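Local coordinates for alpha-amylase (Eubacterium rectale DSM 17629, PDB 6AZ5), which probably binds starch, serving as a family 41 carbohydrate-binding module of a surface-anchored gut bacterial amylase and presenting alpha-glucans to the enzyme, at residues I7-E12 with G21-W26; L25-A30 with R88-S93; V49-Q54 with E111-V116. All coordinates share one frame; numbering follows the deposited sequence.

Contact 1. Residues I7-E12 with G21-W26; sequences IYYYNE and GKVDLW
Leu25 meets Ile7 tip to tip, methyl against methyl. CD1 of Leu25 lies 3.7 Å from CD1 of Ile7, and the same leucine methyl also touches the branch methyl CG2 of Ile7 at 4.0 Å, so it nests in the fork of the isoleucine. That reach comes from Ile7 standing nearly fully extended: CG1 is anti to the backbone N (chi1 171°) and CD1 continues the line. Two residues further along from Ile7, Tyr9 crosses Val23, which sits just ahead of strand 24-29, at about a right angle. CG1 of Val23 comes obliquely to one side of the phenol ring, 4.0 Å from CE2 of Tyr9. The arrangement is face-to-face packing in a beta-sandwich: strands 3-10 and 24-29 are not hydrogen-bonded to each other here, and their inward side chains meet in the core, with Leu69 of strand 66-72 touching both Ile7 and Leu25, and Phe52 of strand 49-58 touching Val23. The polar end of Tyr9 is handled separately. Its OH pairs with OD1 of Asp104, and it also accepts a hydrogen bond from ND2 of Asn11, 3.0 Å long, at an N-H...O angle of 160° and close to the amide plane. The two bonds fix where the buried hydroxyl sits. A phenylalanine here, lacking the hydroxyl, would probably leave ND2 of Asn11 and the carboxylate of Asp104 without their shared mate. Asn11 has a further tie, from OD1 to the backbone N of Asp13.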
loop_
_atom_site.group_PDB
_atom_site.type_symbol
_atom_site.label_atom_id
_atom_site.label_comp_id
_atom_site.label_asym_id
_atom_site.label_seq_id
_atom_site.Cartn_x
_atom_site.Cartn_y
_atom_site.Cartn_z
ATOM N N ILE A 7 3.796 -2.891 -2.920
ATOM C CA ILE A 7 2.497 -2.936 -2.274
ATOM C C ILE A 7 1.402 -2.442 -3.216
ATOM O O ILE A 7 1.475 -1.342 -3.773
ATOM C CB ILE A 7 2.496 -2.138 -0.940
ATOM C CG1 ILE A 7 1.079 -2.016 -0.391
ATOM C CG2 ILE A 7 3.122 -0.769 -1.113
ATOM C CD1 ILE A 7 1.049 -1.711 1.095
ATOM N N TYR A 8 0.408 -3.304 -3.417
ATOM C CA TYR A 8 -0.770 -2.992 -4.216
ATOM C C TYR A 8 -1.903 -2.516 -3.321
ATOM O O TYR A 8 -2.074 -3.029 -2.214
ATOM C CB TYR A 8 -1.247 -4.212 -5.002
ATOM C CG TYR A 8 -0.245 -4.812 -5.961
ATOM C CD1 TYR A 8 0.667 -4.024 -6.640
ATOM C CD2 TYR A 8 -0.229 -6.181 -6.195
ATOM C CE1 TYR A 8 1.573 -4.585 -7.528
ATOM C CE2 TYR A 8 0.672 -6.749 -7.074
ATOM C CZ TYR A 8 1.574 -5.948 -7.734
ATOM O OH TYR A 8 2.471 -6.513 -8.608
ATOM N N TYR A 9 -2.686 -1.555 -3.809
ATOM C CA TYR A 9 -3.834 -1.048 -3.057
ATOM C C TYR A 9 -5.093 -0.961 -3.913
ATOM O O TYR A 9 -5.069 -0.454 -5.035
ATOM C CB TYR A 9 -3.520 0.326 -2.460
ATOM C CG TYR A 9 -4.710 1.035 -1.852
ATOM C CD1 TYR A 9 -5.267 0.604 -0.652
ATOM C CD2 TYR A 9 -5.270 2.152 -2.469
ATOM C CE1 TYR A 9 -6.356 1.256 -0.089
ATOM C CE2 TYR A 9 -6.355 2.813 -1.911
ATOM C CZ TYR A 9 -6.895 2.360 -0.722
ATOM O OH TYR A 9 -7.974 3.013 -0.166
ATOM N N TYR A 10 -6.196 -1.464 -3.380
ATOM C CA TYR A 10 -7.452 -1.399 -4.106
ATOM C C TYR A 10 -8.525 -0.693 -3.292
ATOM O O TYR A 10 -8.694 -0.949 -2.097
ATOM C CB TYR A 10 -7.937 -2.797 -4.499
ATOM C CG TYR A 10 -9.289 -2.785 -5.173
ATOM C CD1 TYR A 10 -9.408 -2.518 -6.530
ATOM C CD2 TYR A 10 -10.451 -3.035 -4.448
ATOM C CE1 TYR A 10 -10.648 -2.499 -7.148
ATOM C CE2 TYR A 10 -11.696 -3.019 -5.060
ATOM C CZ TYR A 10 -11.787 -2.750 -6.406
ATOM O OH TYR A 10 -13.020 -2.734 -7.018
ATOM N N ASN A 11 -9.239 0.201 -3.965
ATOM C CA ASN A 11 -10.393 0.888 -3.406
ATOM C C ASN A 11 -11.388 1.118 -4.533
ATOM O O ASN A 11 -11.101 1.845 -5.485
ATOM C CB ASN A 11 -9.990 2.213 -2.749
ATOM C CG ASN A 11 -11.133 2.864 -1.984
ATOM O OD1 ASN A 11 -12.295 2.770 -2.378
ATOM N ND2 ASN A 11 -10.804 3.528 -0.886
ATOM N N GLU A 12 -12.551 0.481 -4.432
ATOM C CA GLU A 12 -13.561 0.569 -5.480
ATOM C C GLU A 12 -14.062 1.999 -5.648
ATOM O O GLU A 12 -14.563 2.368 -6.708
ATOM C CB GLU A 12 -14.731 -0.373 -5.179
ATOM C CG GLU A 12 -15.329 -0.197 -3.792
ATOM C CD GLU A 12 -16.559 -1.062 -3.573
ATOM O OE1 GLU A 12 -17.023 -1.695 -4.546
ATOM O OE2 GLU A 12 -17.061 -1.107 -2.428
ATOM N N GLY A 21 -1.515 10.044 -8.061
ATOM C CA GLY A 21 -0.744 11.168 -7.560
ATOM C C GLY A 21 -1.348 11.757 -6.299
ATOM O O GLY A 21 -0.681 12.477 -5.548
ATOM N N LYS A 22 -2.615 11.437 -6.059
ATOM C CA LYS A 22 -3.316 11.936 -4.885
ATOM C C LYS A 22 -3.489 10.848 -3.823
ATOM O O LYS A 22 -3.641 11.145 -2.641
ATOM C CB LYS A 22 -4.675 12.515 -5.293
ATOM C CG LYS A 22 -4.582 13.452 -6.492
ATOM C CD LYS A 22 -5.872 14.216 -6.752
ATOM C CE LYS A 22 -5.721 15.105 -7.980
ATOM N NZ LYS A 22 -6.842 16.066 -8.132
ATOM N N VAL A 23 -3.468 9.588 -4.244
ATOM C CA VAL A 23 -3.591 8.473 -3.301
ATOM C C VAL A 23 -2.220 8.112 -2.742
ATOM O O VAL A 23 -1.276 7.894 -3.507
ATOM C CB VAL A 23 -4.204 7.226 -3.968
ATOM C CG1 VAL A 23 -4.485 6.147 -2.934
ATOM C CG2 VAL A 23 -5.469 7.588 -4.722
ATOM N N ASP A 24 -2.094 8.066 -1.419
ATOM C CA ASP A 24 -0.846 7.600 -0.821
ATOM C C ASP A 24 -1.072 6.674 0.371
ATOM O O ASP A 24 -2.200 6.266 0.668
ATOM C CB ASP A 24 0.056 8.785 -0.412
ATOM C CG ASP A 24 -0.550 9.675 0.679
ATOM O OD1 ASP A 24 -1.312 9.184 1.539
ATOM O OD2 ASP A 24 -0.238 10.887 0.688
ATOM N N LEU A 25 0.030 6.329 1.021
ATOM C CA LEU A 25 0.017 5.590 2.267
ATOM C C LEU A 25 0.713 6.429 3.319
ATOM O O LEU A 25 1.799 6.950 3.074
ATOM C CB LEU A 25 0.732 4.243 2.133
ATOM C CG LEU A 25 0.282 3.232 1.089
ATOM C CD1 LEU A 25 1.216 2.022 1.113
ATOM C CD2 LEU A 25 -1.175 2.818 1.327
ATOM N N TRP A 26 0.089 6.564 4.481
ATOM C CA TRP A 26 0.766 7.139 5.629
ATOM C C TRP A 26 1.358 5.996 6.442
ATOM O O TRP A 26 0.628 5.150 6.949
ATOM C CB TRP A 26 -0.193 7.968 6.477
ATOM C CG TRP A 26 0.504 8.809 7.483
ATOM C CD1 TRP A 26 0.716 8.513 8.797
ATOM C CD2 TRP A 26 1.097 10.092 7.258
ATOM N NE1 TRP A 26 1.398 9.537 9.407
ATOM C CE2 TRP A 26 1.643 10.520 8.481
ATOM C CE3 TRP A 26 1.215 10.925 6.138
ATOM C CZ2 TRP A 26 2.303 11.740 8.618
ATOM C CZ3 TRP A 26 1.863 12.135 6.276
ATOM C CH2 TRP A 26 2.400 12.531 7.507
#

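Contact 2. Residues L25-A30 with R88-S93; sequences LWMWNA and RSFTIS
A backbone hydrogen bond to Gly34, between strands 32-33 and 35-44, holds Met27 in place, and from this fixed position its side chain runs out to Phe90. The chain is extended as far as SD and then bends there (chi3 78°), which carries CE to the ring's rim: CE of Met27 is 4.3 Å from CE1 of Phe90 and lies near the ring plane, so the methyl meets an edge and not the pi face. No hydrogen bond joins the two segments. Strands 24-29 and 88-91 flank strand 66-72 in the sheet of the beta-sandwich, with the CA atoms of Met27 and Ser89 9.2 Å apart, and the contact is made by side chains passing over that middle strand. Val67 of strand 66-72 lies against both Met27 and Ile92. Farther along, CB of Ala30 points toward the other segment and meets CD1 of Ile92 at 3.9 Å. Ala30 has left-handed backbone angles (58°/34°), as fits the turn into strand 32-33. Ile92 holds CG1 anti to the carbonyl carbon, and CD1 prolongs that branch toward Ala30. Phe90 also touches Leu100 of strand 99-103.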
loop_
_atom_site.group_PDB
_atom_site.type_symbol
_atom_site.label_atom_id
_atom_site.label_comp_id
_atom_site.label_asym_id
_atom_site.label_seq_id
_atom_site.Cartn_x
_atom_site.Cartn_y
_atom_site.Cartn_z
ATOM N N LEU A 25 0.030 6.329 1.021
ATOM C CA LEU A 25 0.017 5.590 2.267
ATOM C C LEU A 25 0.713 6.429 3.319
ATOM O O LEU A 25 1.799 6.950 3.074
ATOM C CB LEU A 25 0.732 4.243 2.133
ATOM C CG LEU A 25 0.282 3.232 1.089
ATOM C CD1 LEU A 25 1.216 2.022 1.113
ATOM C CD2 LEU A 25 -1.175 2.818 1.327
ATOM N N TRP A 26 0.089 6.564 4.481
ATOM C CA TRP A 26 0.766 7.139 5.629
ATOM C C TRP A 26 1.358 5.996 6.442
ATOM O O TRP A 26 0.628 5.150 6.949
ATOM C CB TRP A 26 -0.193 7.968 6.477
ATOM C CG TRP A 26 0.504 8.809 7.483
ATOM C CD1 TRP A 26 0.716 8.513 8.797
ATOM C CD2 TRP A 26 1.097 10.092 7.258
ATOM N NE1 TRP A 26 1.398 9.537 9.407
ATOM C CE2 TRP A 26 1.643 10.520 8.481
ATOM C CE3 TRP A 26 1.215 10.925 6.138
ATOM C CZ2 TRP A 26 2.303 11.740 8.618
ATOM C CZ3 TRP A 26 1.863 12.135 6.276
ATOM C CH2 TRP A 26 2.400 12.531 7.507
ATOM N N MET A 27 2.679 5.955 6.557
ATOM C CA MET A 27 3.319 4.801 7.175
ATOM C C MET A 27 4.215 5.192 8.336
ATOM O O MET A 27 4.741 6.307 8.375
ATOM C CB MET A 27 4.118 4.025 6.125
ATOM C CG MET A 27 3.352 3.767 4.843
ATOM S SD MET A 27 4.317 2.847 3.623
ATOM C CE MET A 27 4.200 1.185 4.284
ATOM N N TRP A 28 4.367 4.275 9.289
ATOM C CA TRP A 28 5.241 4.490 10.438
ATOM C C TRP A 28 5.859 3.177 10.935
ATOM O O TRP A 28 5.418 2.095 10.552
ATOM C CB TRP A 28 4.479 5.182 11.567
ATOM C CG TRP A 28 3.330 4.398 12.136
ATOM C CD1 TRP A 28 3.352 3.627 13.256
ATOM C CD2 TRP A 28 1.986 4.331 11.631
ATOM N NE1 TRP A 28 2.116 3.077 13.478
ATOM C CE2 TRP A 28 1.259 3.495 12.499
ATOM C CE3 TRP A 28 1.334 4.892 10.531
ATOM C CZ2 TRP A 28 -0.088 3.198 12.296
ATOM C CZ3 TRP A 28 -0.004 4.604 10.335
ATOM C CH2 TRP A 28 -0.701 3.760 11.211
ATOM N N ASN A 29 6.888 3.296 11.772
ATOM C CA ASN A 29 7.726 2.173 12.227
ATOM C C ASN A 29 8.545 1.517 11.119
ATOM O O ASN A 29 8.313 1.750 9.936
ATOM C CB ASN A 29 6.888 1.100 12.929
ATOM C CG ASN A 29 6.149 1.639 14.130
ATOM O OD1 ASN A 29 4.962 1.371 14.309
ATOM N ND2 ASN A 29 6.842 2.424 14.956
ATOM N N ALA A 30 9.519 0.709 11.537
ATOM C CA ALA A 30 10.434 0.003 10.642
ATOM C C ALA A 30 11.202 0.966 9.746
ATOM O O ALA A 30 11.519 0.643 8.601
ATOM C CB ALA A 30 9.679 -1.028 9.799
ATOM N N ARG A 88 -3.885 0.114 10.022
ATOM C CA ARG A 88 -3.549 -1.199 9.490
ATOM C C ARG A 88 -2.113 -1.569 9.829
ATOM O O ARG A 88 -1.367 -0.760 10.381
ATOM C CB ARG A 88 -3.756 -1.245 7.975
ATOM C CG ARG A 88 -5.105 -0.750 7.510
ATOM C CD ARG A 88 -6.251 -1.416 8.260
ATOM N NE ARG A 88 -7.544 -0.972 7.743
ATOM C CZ ARG A 88 -8.719 -1.263 8.294
ATOM N NH1 ARG A 88 -8.781 -2.007 9.393
ATOM N NH2 ARG A 88 -9.836 -0.808 7.741
ATOM N N SER A 89 -1.729 -2.799 9.505
ATOM C CA SER A 89 -0.358 -3.238 9.726
ATOM C C SER A 89 -0.031 -4.518 8.971
ATOM O O SER A 89 -0.924 -5.278 8.589
ATOM C CB SER A 89 -0.086 -3.448 11.219
ATOM O OG SER A 89 -0.810 -4.556 11.715
ATOM N N PHE A 90 1.261 -4.741 8.764
ATOM C CA PHE A 90 1.763 -5.995 8.220
ATOM C C PHE A 90 3.206 -6.165 8.645
ATOM O O PHE A 90 3.807 -5.258 9.218
ATOM C CB PHE A 90 1.644 -6.048 6.692
ATOM C CG PHE A 90 2.529 -5.067 5.964
ATOM C CD1 PHE A 90 2.094 -3.775 5.714
ATOM C CD2 PHE A 90 3.777 -5.448 5.495
ATOM C CE1 PHE A 90 2.899 -2.868 5.029
ATOM C CE2 PHE A 90 4.592 -4.547 4.809
ATOM C CZ PHE A 90 4.150 -3.252 4.578
ATOM N N THR A 91 3.760 -7.336 8.369
ATOM C CA THR A 91 5.142 -7.612 8.717
ATOM C C THR A 91 5.969 -7.762 7.448
ATOM O O THR A 91 5.572 -8.456 6.521
ATOM C CB THR A 91 5.252 -8.879 9.591
ATOM O OG1 THR A 91 4.469 -8.704 10.778
ATOM C CG2 THR A 91 6.697 -9.147 9.982
ATOM N N ILE A 92 7.110 -7.087 7.404
ATOM C CA ILE A 92 8.006 -7.183 6.263
ATOM C C ILE A 92 8.649 -8.568 6.225
ATOM O O ILE A 92 9.441 -8.914 7.099
ATOM C CB ILE A 92 9.082 -6.092 6.324
ATOM C CG1 ILE A 92 8.418 -4.716 6.456
ATOM C CG2 ILE A 92 9.992 -6.162 5.107
ATOM C CD1 ILE A 92 9.371 -3.628 6.899
ATOM N N SER A 93 8.290 -9.360 5.218
ATOM C CA SER A 93 8.728 -10.754 5.125
ATOM C C SER A 93 10.142 -10.900 4.576
ATOM O O SER A 93 10.825 -11.882 4.856
ATOM C CB SER A 93 7.767 -11.557 4.247
ATOM O OG SER A 93 7.998 -11.308 2.871
#

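Contact 3. Residues V49-Q54 with E111-V116; sequences VTWFKQ and EKPVIV
Ile115, in the C-terminal tail of this beta-sandwich module, is the bump that fills a hollow between Trp51 and Val49, two residues whose side chains project from the same face of strand 49-58. Its outer methyl CD1 presses obliquely on the benzo part of the indole, 3.5 Å from CZ2 and 3.8 Å from CH2 of Trp51. The branch methyl of the same residue turns the other way: CG2 of Ile115 rests against CG1 of Val49 at 4.1 Å, the two side chains crossing at a slant. The isoleucine thus straddles the step between a flat ring and a beta-branched knob. Its CG1 is anti to the carbonyl carbon (chi1 -65°), which sends CD1 to the indole while CG2 is left for the valine. Pro113 adds a second, smaller bump, its CG meeting the rim of the indole at CH2 of Trp51, 4.1 Å away and near the ring plane. The isoleucine thus meets the six-membered ring obliquely and the proline meets it at the edge; Val103 of strand 99-103 touches the tryptophan as well. The polar corner of the indole is pinned too, since NE1 of Trp51 is hydrogen-bonded to OD2 of Asp44, whose other oxygen forms a salt bridge with NZ of Lys112. The tail is further clamped by a single side-chain amide: OD1 of Asn47 takes the backbone N of Ile115, and ND2 of Asn47 binds the carbonyl O of Pro113.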
loop_
_atom_site.group_PDB
_atom_site.type_symbol
_atom_site.label_atom_id
_atom_site.label_comp_id
_atom_site.label_asym_id
_atom_site.label_seq_id
_atom_site.Cartn_x
_atom_site.Cartn_y
_atom_site.Cartn_z
ATOM N N VAL A 49 -9.738 -6.398 -11.883
ATOM C CA VAL A 49 -9.680 -5.068 -11.279
ATOM C C VAL A 49 -8.269 -4.481 -11.410
ATOM O O VAL A 49 -7.309 -5.199 -11.701
ATOM C CB VAL A 49 -10.073 -5.097 -9.795
ATOM C CG1 VAL A 49 -11.502 -5.594 -9.634
ATOM C CG2 VAL A 49 -9.097 -5.968 -9.004
ATOM N N THR A 50 -8.144 -3.176 -11.190
ATOM C CA THR A 50 -6.839 -2.520 -11.259
ATOM C C THR A 50 -6.391 -2.011 -9.889
ATOM O O THR A 50 -7.158 -1.369 -9.170
ATOM C CB THR A 50 -6.854 -1.352 -12.265
ATOM O OG1 THR A 50 -7.200 -1.853 -13.561
ATOM C CG2 THR A 50 -5.490 -0.685 -12.340
ATOM N N TRP A 51 -5.148 -2.313 -9.527
ATOM C CA TRP A 51 -4.587 -1.870 -8.255
ATOM C C TRP A 51 -3.678 -0.659 -8.438
ATOM O O TRP A 51 -3.043 -0.515 -9.479
ATOM C CB TRP A 51 -3.775 -2.989 -7.592
ATOM C CG TRP A 51 -4.509 -4.265 -7.313
ATOM C CD1 TRP A 51 -4.920 -5.198 -8.225
ATOM C CD2 TRP A 51 -4.866 -4.777 -6.026
ATOM N NE1 TRP A 51 -5.537 -6.247 -7.583
ATOM C CE2 TRP A 51 -5.514 -6.013 -6.231
ATOM C CE3 TRP A 51 -4.716 -4.306 -4.719
ATOM C CZ2 TRP A 51 -6.003 -6.779 -5.182
ATOM C CZ3 TRP A 51 -5.202 -5.069 -3.677
ATOM C CH2 TRP A 51 -5.838 -6.292 -3.913
ATOM N N PHE A 52 -3.611 0.201 -7.423
ATOM C CA PHE A 52 -2.506 1.154 -7.313
ATOM C C PHE A 52 -1.253 0.368 -6.938
ATOM O O PHE A 52 -1.333 -0.584 -6.168
ATOM C CB PHE A 52 -2.775 2.228 -6.246
ATOM C CG PHE A 52 -3.906 3.161 -6.578
ATOM C CD1 PHE A 52 -5.202 2.864 -6.186
ATOM C CD2 PHE A 52 -3.672 4.342 -7.267
ATOM C CE1 PHE A 52 -6.243 3.722 -6.482
ATOM C CE2 PHE A 52 -4.707 5.202 -7.570
ATOM C CZ PHE A 52 -5.995 4.893 -7.176
ATOM N N LYS A 53 -0.093 0.752 -7.455
ATOM C CA LYS A 53 1.124 0.084 -7.017
ATOM C C LYS A 53 2.233 1.075 -6.706
ATOM O O LYS A 53 2.255 2.191 -7.225
ATOM C CB LYS A 53 1.599 -0.926 -8.070
ATOM C CG LYS A 53 2.601 -0.383 -9.061
ATOM C CD LYS A 53 2.994 -1.425 -10.098
ATOM C CE LYS A 53 3.842 -0.798 -11.203
ATOM N NZ LYS A 53 3.955 -1.697 -12.381
ATOM N N GLN A 54 3.140 0.655 -5.832
ATOM C CA GLN A 54 4.385 1.369 -5.599
ATOM C C GLN A 54 5.387 0.420 -4.957
ATOM O O GLN A 54 5.008 -0.616 -4.410
ATOM C CB GLN A 54 4.164 2.590 -4.715
ATOM C CG GLN A 54 3.705 2.271 -3.307
ATOM C CD GLN A 54 3.629 3.513 -2.437
ATOM O OE1 GLN A 54 4.605 4.249 -2.296
ATOM N NE2 GLN A 54 2.457 3.761 -1.866
ATOM N N GLU A 111 -0.691 -12.636 0.498
ATOM C CA GLU A 111 -1.319 -13.407 -0.565
ATOM C C GLU A 111 -2.492 -12.665 -1.187
ATOM O O GLU A 111 -3.276 -12.013 -0.498
ATOM C CB GLU A 111 -1.776 -14.769 -0.061
ATOM C CG GLU A 111 -1.822 -15.811 -1.171
ATOM C CD GLU A 111 -1.623 -17.224 -0.659
ATOM O OE1 GLU A 111 -0.764 -17.427 0.229
ATOM O OE2 GLU A 111 -2.329 -18.131 -1.146
ATOM N N LYS A 112 -2.591 -12.783 -2.506
ATOM C CA LYS A 112 -3.598 -12.092 -3.296
ATOM C C LYS A 112 -5.011 -12.540 -2.944
ATOM O O LYS A 112 -5.337 -13.720 -3.060
ATOM C CB LYS A 112 -3.316 -12.325 -4.776
ATOM C CG LYS A 112 -4.341 -11.774 -5.724
ATOM C CD LYS A 112 -3.848 -11.971 -7.140
ATOM C CE LYS A 112 -4.980 -11.912 -8.128
ATOM N NZ LYS A 112 -4.467 -11.876 -9.527
ATOM N N PRO A 113 -5.854 -11.591 -2.509
ATOM C CA PRO A 113 -7.243 -11.863 -2.130
ATOM C C PRO A 113 -8.201 -11.906 -3.313
ATOM O O PRO A 113 -7.829 -11.556 -4.433
ATOM C CB PRO A 113 -7.585 -10.690 -1.207
ATOM C CG PRO A 113 -6.743 -9.584 -1.699
ATOM C CD PRO A 113 -5.461 -10.209 -2.194
ATOM N N VAL A 114 -9.428 -12.340 -3.041
ATOM C CA VAL A 114 -10.483 -12.403 -4.039
ATOM C C VAL A 114 -11.322 -11.131 -3.970
ATOM O O VAL A 114 -11.828 -10.770 -2.906
ATOM C CB VAL A 114 -11.405 -13.635 -3.829
ATOM C CG1 VAL A 114 -12.419 -13.734 -4.942
ATOM C CG2 VAL A 114 -10.593 -14.929 -3.746
ATOM N N ILE A 115 -11.463 -10.456 -5.105
ATOM C CA ILE A 115 -12.311 -9.274 -5.210
ATOM C C ILE A 115 -13.387 -9.524 -6.263
ATOM O O ILE A 115 -13.120 -10.132 -7.296
ATOM C CB ILE A 115 -11.483 -8.014 -5.575
ATOM C CG1 ILE A 115 -10.510 -7.686 -4.444
ATOM C CG2 ILE A 115 -12.379 -6.807 -5.862
ATOM C CD1 ILE A 115 -9.466 -6.694 -4.833
ATOM N N VAL A 116 -14.604 -9.065 -5.993
ATOM C CA VAL A 116 -15.704 -9.258 -6.927
ATOM C C VAL A 116 -16.110 -7.945 -7.592
ATOM O O VAL A 116 -16.657 -7.052 -6.946
ATOM C CB VAL A 116 -16.922 -9.880 -6.224
ATOM C CG1 VAL A 116 -18.014 -10.206 -7.236
ATOM C CG2 VAL A 116 -16.499 -11.133 -5.456
#

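In the fold
All three contacts reach the same mixed sheet, contact 3 by a tail outside it. Contacts 1 and 2 are successive uses of strand 24-29, with Leu25 and Trp26 common to both segments and centres about 14 Å apart. Contact 3 is about 11 Å from contact 1, centre to centre, and joins it through antiparallel strands: O of Tyr9 lies 2.9 Å from N of Phe52, N of Ile7 3.0 Å from O of Gln54, both probable hydrogen bonds. Contacts 2 and 3 lie on opposite sides of the chain's centre, about 18 Å apart between centres, yet CD1 of Leu25 packs on NE2 of Gln54 at 3.7 Å. Where starch would bind relative to these contacts is not settled by their geometry.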